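Local coordinates for OmpT protein (Vibrio cholerae serotype O1, PDB 6EHE) that probably forms a non-specific diffusion pore, a sixteen-stranded beta barrel through which small solutes and ions cross the bacterial outer membrane, at residues K238-A243 against E268-S273; V277-G282 against N309-G314; F125-G130 against A143-G148. All coordinates share one frame; numbering follows the deposited sequence.

In the fold
All three contacts join neighbouring antiparallel strands of one closed sixteen-stranded barrel, and none touches the annotated calcium site. Contacts 1 and 2, with centres about 13 Å apart, touch: Tyr269 N hydrogen-bonds to Val277 O at 2.8 Å, and Tyr242 OH to Glu280 OE1 at 2.7 Å. Contact 3 lies farther round the wall, its centre about 29 Å from that of contact 1 and about 32 Å from that of contact 2, on the opposite side of the chain's centre from contact 2. The region between strands 81-82 and 111-112 meets both parts of the wall, helix 84-88 at contact 3 and Tyr95 at contacts 1 and 2, consistent with the inward-folded constriction loop of porins.

Contact 1 of 3, residues K238-A243 against E268-S273; sequences KTKLYA and EYKFAS. With C8E ((hydroxyethyloxy)tri(ethyloxy)octane), chain B.
Lys240 and Glu268 carry the charged part of the contact. Their side chains lie alongside each other, pointing the same way, and Lys240 bends at its last two torsions (chi4 88°) to bring NZ to 2.9 Å from Glu268 OE1, a salt bridge that meets the oxygen nearly along its C-O axis. Lys270 NZ comes to 3.3 Å from Lys240 NZ without bonding to it, and the nearby carboxylate probably eases that approach. Glu268 OE2 is hydrogen-bonded to Tyr95 OH; with a partner for each oxygen, a glutamate can be buried here.

Backbone bonds fix the register: Lys240 and Glu268 exchange two, and Lys270 N adds a third to Lys238 O. They lie at the open end of the hairpin made by strands 239-252 and 257-272 of the porin barrel.

Packing dominates the other face. Thr239 OG1 sits at the edge of the Tyr269 ring, in its plane and 3.4 Å from CD1. Lys238 CB lies over a face of that ring and its chain runs on past it, Lys238 CD 3.3 Å from Phe271 O. The rotation of Thr239 (chi1 -37°) turns OG1 to the ring and leaves CG2 to a detergent chain. Threonine suits this face, which probably meets lipid, by offering both groups.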
loop_
_atom_site.group_PDB
_atom_site.type_symbol
_atom_site.label_atom_id
_atom_site.label_comp_id
_atom_site.label_asym_id
_atom_site.label_seq_id
_atom_site.Cartn_x
_atom_site.Cartn_y
_atom_site.Cartn_z
ATOM N N LYS A 238 -18.863 -5.559 -17.099
ATOM C CA LYS A 238 -17.815 -4.750 -16.496
ATOM C C LYS A 238 -18.077 -4.531 -15.014
ATOM O O LYS A 238 -17.739 -3.481 -14.462
ATOM C CB LYS A 238 -17.700 -3.410 -17.214
ATOM C CG LYS A 238 -17.986 -3.473 -18.700
ATOM C CD LYS A 238 -18.009 -2.089 -19.313
ATOM C CE LYS A 238 -18.577 -2.144 -20.707
ATOM N NZ LYS A 238 -18.057 -3.359 -21.388
ATOM N N THR A 239 -18.695 -5.514 -14.372
ATOM C CA THR A 239 -19.155 -5.405 -12.998
ATOM C C THR A 239 -18.535 -6.528 -12.185
ATOM O O THR A 239 -18.761 -7.702 -12.482
ATOM C CB THR A 239 -20.677 -5.501 -12.939
ATOM O OG1 THR A 239 -21.230 -4.824 -14.071
ATOM C CG2 THR A 239 -21.210 -4.874 -11.646
ATOM N N LYS A 240 -17.752 -6.174 -11.177
ATOM C CA LYS A 240 -17.293 -7.134 -10.182
ATOM C C LYS A 240 -17.909 -6.772 -8.839
ATOM O O LYS A 240 -17.948 -5.592 -8.470
ATOM C CB LYS A 240 -15.767 -7.148 -10.057
ATOM C CG LYS A 240 -14.997 -7.575 -11.302
ATOM C CD LYS A 240 -13.512 -7.835 -10.964
ATOM C CE LYS A 240 -12.586 -7.513 -12.140
ATOM N NZ LYS A 240 -12.118 -6.076 -12.191
ATOM N N LEU A 241 -18.433 -7.773 -8.139
ATOM C CA LEU A 241 -18.638 -7.664 -6.708
ATOM C C LEU A 241 -17.335 -8.033 -6.019
ATOM O O LEU A 241 -16.541 -8.815 -6.552
ATOM C CB LEU A 241 -19.734 -8.614 -6.235
ATOM C CG LEU A 241 -21.197 -8.272 -6.493
ATOM C CD1 LEU A 241 -22.118 -9.271 -5.791
ATOM C CD2 LEU A 241 -21.496 -6.851 -6.053
ATOM N N TYR A 242 -17.113 -7.478 -4.827
ATOM C CA TYR A 242 -15.921 -7.842 -4.082
ATOM C C TYR A 242 -16.219 -7.787 -2.597
ATOM O O TYR A 242 -17.104 -7.052 -2.152
ATOM C CB TYR A 242 -14.725 -6.942 -4.420
ATOM C CG TYR A 242 -14.953 -5.462 -4.202
ATOM C CD1 TYR A 242 -14.759 -4.891 -2.944
ATOM C CD2 TYR A 242 -15.350 -4.635 -5.240
ATOM C CE1 TYR A 242 -14.955 -3.539 -2.717
ATOM C CE2 TYR A 242 -15.543 -3.269 -5.021
ATOM C CZ TYR A 242 -15.341 -2.739 -3.743
ATOM O OH TYR A 242 -15.511 -1.407 -3.477
ATOM N N ALA A 243 -15.467 -8.571 -1.829
ATOM C CA ALA A 243 -15.657 -8.548 -0.388
ATOM C C ALA A 243 -14.390 -9.017 0.286
ATOM O O ALA A 243 -13.537 -9.652 -0.339
ATOM C CB ALA A 243 -16.832 -9.429 0.037
ATOM N N GLU A 268 -17.941 -2.753 -8.185
ATOM C CA GLU A 268 -17.101 -1.982 -9.086
ATOM C C GLU A 268 -17.664 -2.127 -10.489
ATOM O O GLU A 268 -17.919 -3.250 -10.946
ATOM C CB GLU A 268 -15.650 -2.478 -9.044
ATOM C CG GLU A 268 -14.791 -2.039 -10.220
ATOM C CD GLU A 268 -13.477 -2.793 -10.285
ATOM O OE1 GLU A 268 -13.444 -3.934 -10.814
ATOM O OE2 GLU A 268 -12.473 -2.248 -9.774
ATOM N N TYR A 269 -17.888 -0.998 -11.152
ATOM C CA TYR A 269 -18.263 -0.986 -12.551
ATOM C C TYR A 269 -17.164 -0.264 -13.298
ATOM O O TYR A 269 -16.909 0.915 -13.038
ATOM C CB TYR A 269 -19.602 -0.298 -12.770
ATOM C CG TYR A 269 -20.035 -0.370 -14.212
ATOM C CD1 TYR A 269 -20.642 -1.511 -14.717
ATOM C CD2 TYR A 269 -19.805 0.693 -15.078
ATOM C CE1 TYR A 269 -21.037 -1.584 -16.030
ATOM C CE2 TYR A 269 -20.185 0.623 -16.392
ATOM C CZ TYR A 269 -20.797 -0.518 -16.867
ATOM O OH TYR A 269 -21.179 -0.573 -18.191
ATOM N N LYS A 270 -16.494 -0.975 -14.197
ATOM C CA LYS A 270 -15.446 -0.381 -15.018
ATOM C C LYS A 270 -16.106 0.030 -16.322
ATOM O O LYS A 270 -16.300 -0.795 -17.215
ATOM C CB LYS A 270 -14.303 -1.368 -15.244
ATOM C CG LYS A 270 -13.274 -1.384 -14.131
ATOM C CD LYS A 270 -12.633 -2.752 -13.952
ATOM C CE LYS A 270 -11.141 -2.703 -14.242
ATOM N NZ LYS A 270 -10.525 -4.062 -14.251
ATOM N N PHE A 271 -16.478 1.304 -16.435
ATOM C CA PHE A 271 -17.212 1.738 -17.622
ATOM C C PHE A 271 -16.372 1.533 -18.869
ATOM O O PHE A 271 -16.817 0.922 -19.848
ATOM C CB PHE A 271 -17.624 3.203 -17.476
ATOM C CG PHE A 271 -18.360 3.743 -18.677
ATOM C CD1 PHE A 271 -19.704 3.530 -18.832
ATOM C CD2 PHE A 271 -17.692 4.466 -19.652
ATOM C CE1 PHE A 271 -20.375 4.022 -19.932
ATOM C CE2 PHE A 271 -18.361 4.960 -20.770
ATOM C CZ PHE A 271 -19.705 4.735 -20.902
ATOM N N ALA A 272 -15.142 2.029 -18.838
ATOM C CA ALA A 272 -14.143 1.812 -19.867
ATOM C C ALA A 272 -12.814 1.866 -19.148
ATOM O O ALA A 272 -12.773 2.033 -17.928
ATOM C CB ALA A 272 -14.237 2.858 -20.984
ATOM N N SER A 273 -11.718 1.756 -19.896
ATOM C CA SER A 273 -10.421 1.823 -19.237
ATOM C C SER A 273 -10.215 3.166 -18.548
ATOM O O SER A 273 -9.411 3.259 -17.614
ATOM C CB SER A 273 -9.299 1.554 -20.241
ATOM O OG SER A 273 -9.250 2.567 -21.229
HETATM C C1 C8E B . -21.910 2.180 -8.334
HETATM C C2 C8E B . -21.846 0.847 -9.094
HETATM C C3 C8E B . -22.670 0.817 -10.389
HETATM C C4 C8E B . -23.620 -0.383 -10.446
HETATM C C5 C8E B . -23.114 -1.503 -11.365
HETATM C C6 C8E B . -23.993 -1.753 -12.604
#

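Contact 2 of 3, residues V277-G282 against N309-G314; sequences VYAEYG and NNFGIG
Asn309 opens the pairing, its CA 3.6 Å from Gly282 O, where strand 309-318 begins to run antiparallel to strand 275-286. These are the last two strands of the porin barrel, and 309-318 closes it by bonding on its other side to strand 3-17. Asn310 and Gly282 exchange two backbone hydrogen bonds; the side-chain amide of Asn310 turns to the inner face, where OD1 accepts from Glu19 N.

Phe311 lies on the outer face beside Tyr281. With its CG anti to the backbone N (chi1 172°), its CD1 comes over a face of the Tyr281 ring, 3.5 Å from Tyr281 CE2. The planes are 47° apart, neither stacked nor edge-to-face. Such aromatics suit a wall that probably faces the membrane.

Gly312 pairs with Glu280 by two more backbone bonds. The buried Glu280 carboxylate is held by Tyr242 OH and by the backbone N atoms of Tyr95, Phe96 and Phe97. Ile313 returns to the outer face, its CG1 4.2 Å from the small Ala279 CB.

Gly314 and Tyr278 exchange two backbone hydrogen bonds. Tyr278 CG lies between its backbone N and carbonyl carbon (chi1 44°), which turns the ring across Gly314, bare of side chain, like the tyrosine-glycine mortise-tenon joints of other outer-membrane barrels. Tyr278 OH bonds to Glu14. Gly314 CA makes a CH-pi contact with the ring, and Gly314 O lies 3.6 Å above the Tyr278 ring plane, over its centre.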
loop_
_atom_site.group_PDB
_atom_site.type_symbol
_atom_site.label_atom_id
_atom_site.label_comp_id
_atom_site.label_asym_id
_atom_site.label_seq_id
_atom_site.Cartn_x
_atom_site.Cartn_y
_atom_site.Cartn_z
ATOM N N VAL A 277 -16.694 3.360 -11.508
ATOM C CA VAL A 277 -17.513 3.778 -10.383
ATOM C C VAL A 277 -17.576 2.625 -9.396
ATOM O O VAL A 277 -17.564 1.450 -9.788
ATOM C CB VAL A 277 -18.925 4.199 -10.851
ATOM C CG1 VAL A 277 -19.758 4.684 -9.677
ATOM C CG2 VAL A 277 -18.798 5.312 -11.854
ATOM N N TYR A 278 -17.618 2.957 -8.106
ATOM C CA TYR A 278 -17.541 1.901 -7.101
ATOM C C TYR A 278 -18.209 2.349 -5.816
ATOM O O TYR A 278 -18.161 3.525 -5.446
ATOM C CB TYR A 278 -16.082 1.492 -6.808
ATOM C CG TYR A 278 -15.139 2.677 -6.656
ATOM C CD1 TYR A 278 -14.512 3.254 -7.773
ATOM C CD2 TYR A 278 -14.872 3.220 -5.396
ATOM C CE1 TYR A 278 -13.662 4.356 -7.632
ATOM C CE2 TYR A 278 -14.011 4.327 -5.247
ATOM C CZ TYR A 278 -13.413 4.890 -6.359
ATOM O OH TYR A 278 -12.569 5.987 -6.194
ATOM N N ALA A 279 -18.809 1.390 -5.127
ATOM C CA ALA A 279 -19.432 1.658 -3.836
ATOM C C ALA A 279 -19.119 0.522 -2.869
ATOM O O ALA A 279 -18.948 -0.628 -3.283
ATOM C CB ALA A 279 -20.949 1.823 -3.981
ATOM N N GLU A 280 -19.076 0.840 -1.574
ATOM C CA GLU A 280 -18.553 -0.110 -0.602
ATOM C C GLU A 280 -19.046 0.193 0.805
ATOM O O GLU A 280 -19.023 1.348 1.238
ATOM C CB GLU A 280 -17.027 -0.083 -0.631
ATOM C CG GLU A 280 -16.270 -0.805 0.496
ATOM C CD GLU A 280 -14.785 -0.821 0.180
ATOM O OE1 GLU A 280 -14.509 -0.967 -1.033
ATOM O OE2 GLU A 280 -13.915 -0.658 1.094
ATOM N N TYR A 281 -19.448 -0.868 1.522
ATOM C CA TYR A 281 -19.710 -0.833 2.961
ATOM C C TYR A 281 -18.534 -1.429 3.713
ATOM O O TYR A 281 -17.943 -2.424 3.271
ATOM C CB TYR A 281 -20.955 -1.643 3.352
ATOM C CG TYR A 281 -22.230 -1.257 2.649
ATOM C CD1 TYR A 281 -22.666 -1.965 1.532
ATOM C CD2 TYR A 281 -23.025 -0.213 3.125
ATOM C CE1 TYR A 281 -23.852 -1.635 0.886
ATOM C CE2 TYR A 281 -24.204 0.129 2.489
ATOM C CZ TYR A 281 -24.612 -0.590 1.366
ATOM O OH TYR A 281 -25.788 -0.261 0.725
ATOM N N GLY A 282 -18.230 -0.841 4.866
ATOM C CA GLY A 282 -17.281 -1.402 5.805
ATOM C C GLY A 282 -17.889 -1.595 7.183
ATOM O O GLY A 282 -18.586 -0.711 7.680
ATOM N N ASN A 309 -19.686 1.405 11.386
ATOM C CA ASN A 309 -20.382 1.131 10.135
ATOM C C ASN A 309 -20.079 2.258 9.162
ATOM O O ASN A 309 -20.399 3.414 9.439
ATOM C CB ASN A 309 -21.887 1.024 10.359
ATOM C CG ASN A 309 -22.374 -0.402 10.335
ATOM O OD1 ASN A 309 -21.707 -1.303 10.844
ATOM N ND2 ASN A 309 -23.537 -0.622 9.731
ATOM N N ASN A 310 -19.472 1.933 8.026
ATOM C CA ASN A 310 -18.977 2.943 7.107
ATOM C C ASN A 310 -19.447 2.649 5.691
ATOM O O ASN A 310 -19.756 1.513 5.334
ATOM C CB ASN A 310 -17.455 3.014 7.130
ATOM C CG ASN A 310 -16.906 3.149 8.527
ATOM O OD1 ASN A 310 -17.563 3.687 9.421
ATOM N ND2 ASN A 310 -15.711 2.644 8.733
ATOM N N PHE A 311 -19.470 3.697 4.874
ATOM C CA PHE A 311 -19.930 3.559 3.501
ATOM C C PHE A 311 -19.198 4.572 2.639
ATOM O O PHE A 311 -18.897 5.682 3.075
ATOM C CB PHE A 311 -21.461 3.746 3.393
ATOM C CG PHE A 311 -21.965 3.809 1.976
ATOM C CD1 PHE A 311 -22.163 2.649 1.242
ATOM C CD2 PHE A 311 -22.206 5.028 1.365
ATOM C CE1 PHE A 311 -22.599 2.705 -0.067
ATOM C CE2 PHE A 311 -22.643 5.096 0.034
ATOM C CZ PHE A 311 -22.836 3.939 -0.674
ATOM N N GLY A 312 -18.912 4.194 1.413
ATOM C CA GLY A 312 -18.170 5.079 0.537
ATOM C C GLY A 312 -18.560 4.841 -0.897
ATOM O O GLY A 312 -18.878 3.718 -1.297
ATOM N N ILE A 313 -18.515 5.903 -1.685
ATOM C CA ILE A 313 -18.824 5.787 -3.098
ATOM C C ILE A 313 -17.935 6.741 -3.867
ATOM O O ILE A 313 -17.726 7.889 -3.457
ATOM C CB ILE A 313 -20.315 6.056 -3.346
ATOM C CG1 ILE A 313 -20.621 5.969 -4.824
ATOM C CG2 ILE A 313 -20.743 7.407 -2.767
ATOM C CD1 ILE A 313 -22.083 6.015 -5.059
ATOM N N GLY A 314 -17.391 6.262 -4.981
ATOM C CA GLY A 314 -16.446 7.072 -5.720
ATOM C C GLY A 314 -16.484 6.808 -7.210
ATOM O O GLY A 314 -17.089 5.846 -7.697
#

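Contact 3 of 3, residues F125-G130 against A143-G148; sequences FWVKAG and AELYVG. With C8E ((hydroxyethyloxy)tri(ethyloxy)octane), chain H; C8E ((hydroxyethyloxy)tri(ethyloxy)octane), chain E.
Gly148 and Trp126 form an antiparallel hydrogen-bonded pair, joined by two backbone bonds, and the indole is laid over the glycine. Trp126 CG stands between its backbone N and carbonyl carbon (chi1 54°), which swings the ring across to the neighbouring strand. Gly148 CA then makes a CH-pi contact 3.7 Å from the centroid of the six-membered ring, and Gly148 N lies 3.4 Å above the plane of the indole, over its centre. Glycine suits the place because it has no side chain to hold the broad indole off. The far rim of the ring reaches Tyr146, with Trp126 CZ3 3.8 Å from Tyr146 CB.

This aromatic-over-glycine joint, akin to the mortise-tenon pairs of outer-membrane barrels, ties the hairpin of strands 125-132 and 141-151 on the inner face of the porin wall. The opposite face of the indole carries a detergent molecule, whose O15 is 3.3 Å from Trp126 NE1. Lys128, extended beyond CG, sends NZ into the curl of the same molecule and donates to O12 and O15, each at 3.0 Å.

Tyr146 exchanges backbone bonds with Lys128, while its phenol leads inward to Tyr209 OH and packs on helix 84-88. Outward, Val127 CG1 and Ala129 CB both meet Leu145 CD1 at 4.0 Å, and a second detergent chain runs past Ala129 and Leu145, apolar residues suited to a surface that probably meets lipid.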
loop_
_atom_site.group_PDB
_atom_site.type_symbol
_atom_site.label_atom_id
_atom_site.label_comp_id
_atom_site.label_asym_id
_atom_site.label_seq_id
_atom_site.Cartn_x
_atom_site.Cartn_y
_atom_site.Cartn_z
ATOM N N PHE A 125 7.559 -15.889 -12.987
ATOM C CA PHE A 125 8.299 -15.973 -11.733
ATOM C C PHE A 125 9.094 -14.688 -11.570
ATOM O O PHE A 125 9.803 -14.289 -12.489
ATOM C CB PHE A 125 9.249 -17.167 -11.709
ATOM C CG PHE A 125 10.548 -16.875 -11.006
ATOM C CD1 PHE A 125 10.589 -16.738 -9.624
ATOM C CD2 PHE A 125 11.732 -16.714 -11.723
ATOM C CE1 PHE A 125 11.797 -16.449 -8.963
ATOM C CE2 PHE A 125 12.947 -16.427 -11.070
ATOM C CZ PHE A 125 12.973 -16.287 -9.689
ATOM N N TRP A 126 9.008 -14.048 -10.407
ATOM C CA TRP A 126 9.603 -12.722 -10.271
ATOM C C TRP A 126 10.260 -12.552 -8.909
ATOM O O TRP A 126 10.018 -13.318 -7.966
ATOM C CB TRP A 126 8.571 -11.615 -10.479
ATOM C CG TRP A 126 7.376 -11.753 -9.606
ATOM C CD1 TRP A 126 6.184 -12.326 -9.938
ATOM C CD2 TRP A 126 7.233 -11.291 -8.254
ATOM N NE1 TRP A 126 5.312 -12.253 -8.886
ATOM C CE2 TRP A 126 5.934 -11.630 -7.835
ATOM C CE3 TRP A 126 8.082 -10.640 -7.353
ATOM C CZ2 TRP A 126 5.461 -11.338 -6.551
ATOM C CZ3 TRP A 126 7.612 -10.358 -6.077
ATOM C CH2 TRP A 126 6.310 -10.700 -5.694
ATOM N N VAL A 127 11.086 -11.504 -8.834
ATOM C CA VAL A 127 11.788 -11.093 -7.621
ATOM C C VAL A 127 11.785 -9.571 -7.546
ATOM O O VAL A 127 12.121 -8.902 -8.528
ATOM C CB VAL A 127 13.237 -11.602 -7.589
ATOM C CG1 VAL A 127 13.933 -11.079 -6.343
ATOM C CG2 VAL A 127 13.260 -13.104 -7.631
ATOM N N LYS A 128 11.444 -9.023 -6.373
ATOM C CA LYS A 128 11.387 -7.582 -6.171
ATOM C C LYS A 128 12.064 -7.252 -4.856
ATOM O O LYS A 128 11.846 -7.931 -3.856
ATOM C CB LYS A 128 9.945 -7.059 -6.180
ATOM C CG LYS A 128 9.292 -7.159 -7.542
ATOM C CD LYS A 128 7.785 -6.831 -7.519
ATOM C CE LYS A 128 7.170 -7.046 -8.908
ATOM N NZ LYS A 128 5.774 -6.557 -9.038
ATOM N N ALA A 129 12.902 -6.223 -4.862
ATOM C CA ALA A 129 13.631 -5.841 -3.657
ATOM C C ALA A 129 13.788 -4.331 -3.615
ATOM O O ALA A 129 13.551 -3.634 -4.599
ATOM C CB ALA A 129 14.994 -6.511 -3.584
ATOM N N GLY A 130 14.160 -3.826 -2.450
ATOM C CA GLY A 130 14.224 -2.386 -2.257
ATOM C C GLY A 130 15.040 -2.047 -1.049
ATOM O O GLY A 130 15.054 -2.783 -0.053
ATOM N N ALA A 143 14.453 -2.070 4.132
ATOM C CA ALA A 143 15.069 -3.119 3.342
ATOM C C ALA A 143 13.999 -4.163 3.112
ATOM O O ALA A 143 13.382 -4.623 4.076
ATOM C CB ALA A 143 16.290 -3.736 4.051
ATOM N N GLU A 144 13.784 -4.531 1.853
ATOM C CA GLU A 144 12.635 -5.341 1.502
ATOM C C GLU A 144 13.013 -6.302 0.380
ATOM O O GLU A 144 13.814 -5.971 -0.514
ATOM C CB GLU A 144 11.465 -4.454 1.073
ATOM C CG GLU A 144 10.684 -3.880 2.259
ATOM C CD GLU A 144 9.519 -2.999 1.850
ATOM O OE1 GLU A 144 9.481 -2.609 0.656
ATOM O OE2 GLU A 144 8.669 -2.668 2.713
ATOM N N LEU A 145 12.403 -7.487 0.431
ATOM C CA LEU A 145 12.639 -8.545 -0.536
ATOM C C LEU A 145 11.403 -9.418 -0.599
ATOM O O LEU A 145 10.962 -9.900 0.447
ATOM C CB LEU A 145 13.851 -9.406 -0.145
ATOM C CG LEU A 145 13.984 -10.686 -0.985
ATOM C CD1 LEU A 145 14.247 -10.293 -2.432
ATOM C CD2 LEU A 145 15.093 -11.571 -0.478
ATOM N N TYR A 146 10.870 -9.628 -1.819
ATOM C CA TYR A 146 9.690 -10.449 -2.111
ATOM C C TYR A 146 9.966 -11.302 -3.344
ATOM O O TYR A 146 10.699 -10.896 -4.250
ATOM C CB TYR A 146 8.419 -9.602 -2.394
ATOM C CG TYR A 146 7.872 -8.884 -1.182
ATOM C CD1 TYR A 146 8.470 -7.714 -0.721
ATOM C CD2 TYR A 146 6.776 -9.400 -0.461
ATOM C CE1 TYR A 146 7.991 -7.066 0.394
ATOM C CE2 TYR A 146 6.302 -8.750 0.670
ATOM C CZ TYR A 146 6.925 -7.591 1.086
ATOM O OH TYR A 146 6.492 -6.929 2.208
ATOM N N VAL A 147 9.347 -12.475 -3.393
ATOM C CA VAL A 147 9.438 -13.360 -4.547
ATOM C C VAL A 147 8.050 -13.873 -4.849
ATOM O O VAL A 147 7.231 -14.066 -3.945
ATOM C CB VAL A 147 10.378 -14.555 -4.326
ATOM C CG1 VAL A 147 11.722 -14.088 -3.904
ATOM C CG2 VAL A 147 9.808 -15.477 -3.270
ATOM N N GLY A 148 7.790 -14.137 -6.120
ATOM C CA GLY A 148 6.480 -14.628 -6.490
ATOM C C GLY A 148 6.546 -15.548 -7.684
ATOM O O GLY A 148 7.536 -15.580 -8.420
HETATM C C6 C8E H . 5.343 -2.837 -9.405
HETATM C C7 C8E H . 6.662 -3.564 -9.719
HETATM C C8 C8E H . 7.024 -3.592 -11.223
HETATM O O9 C8E H . 6.730 -4.868 -11.794
HETATM C C10 C8E H . 5.360 -4.966 -12.158
HETATM C C11 C8E H . 4.935 -6.407 -12.478
HETATM O O12 C8E H . 5.839 -7.358 -11.925
HETATM C C13 C8E H . 5.311 -8.676 -11.849
HETATM C C14 C8E H . 4.071 -8.681 -10.958
HETATM O O15 C8E H . 4.360 -9.165 -9.660
HETATM C C16 C8E H . 3.203 -9.138 -8.830
HETATM C C17 C8E H . 3.408 -8.253 -7.591
HETATM O O18 C8E H . 3.499 -6.883 -7.939
HETATM C C19 C8E H . 2.285 -6.376 -8.477
HETATM C C20 C8E H . 2.574 -5.008 -9.097
HETATM O O21 C8E H . 2.786 -5.157 -10.491
HETATM C C1 C8E E . 18.512 -3.425 -4.251
HETATM C C2 C8E E . 18.132 -4.633 -3.381
HETATM C C3 C8E E . 18.665 -4.541 -1.947
HETATM C C4 C8E E . 17.652 -5.123 -0.949
HETATM C C5 C8E E . 18.270 -5.809 0.273
HETATM C C6 C8E E . 17.117 -6.298 1.142
HETATM C C7 C8E E . 17.366 -7.676 1.760
HETATM C C8 C8E E . 16.058 -8.293 2.250
HETATM O O9 C8E E . 16.035 -8.508 3.647
HETATM C C10 C8E E . 15.655 -7.359 4.376
HETATM C C11 C8E E . 15.249 -7.777 5.788
HETATM O O12 C8E E . 16.326 -7.610 6.685
#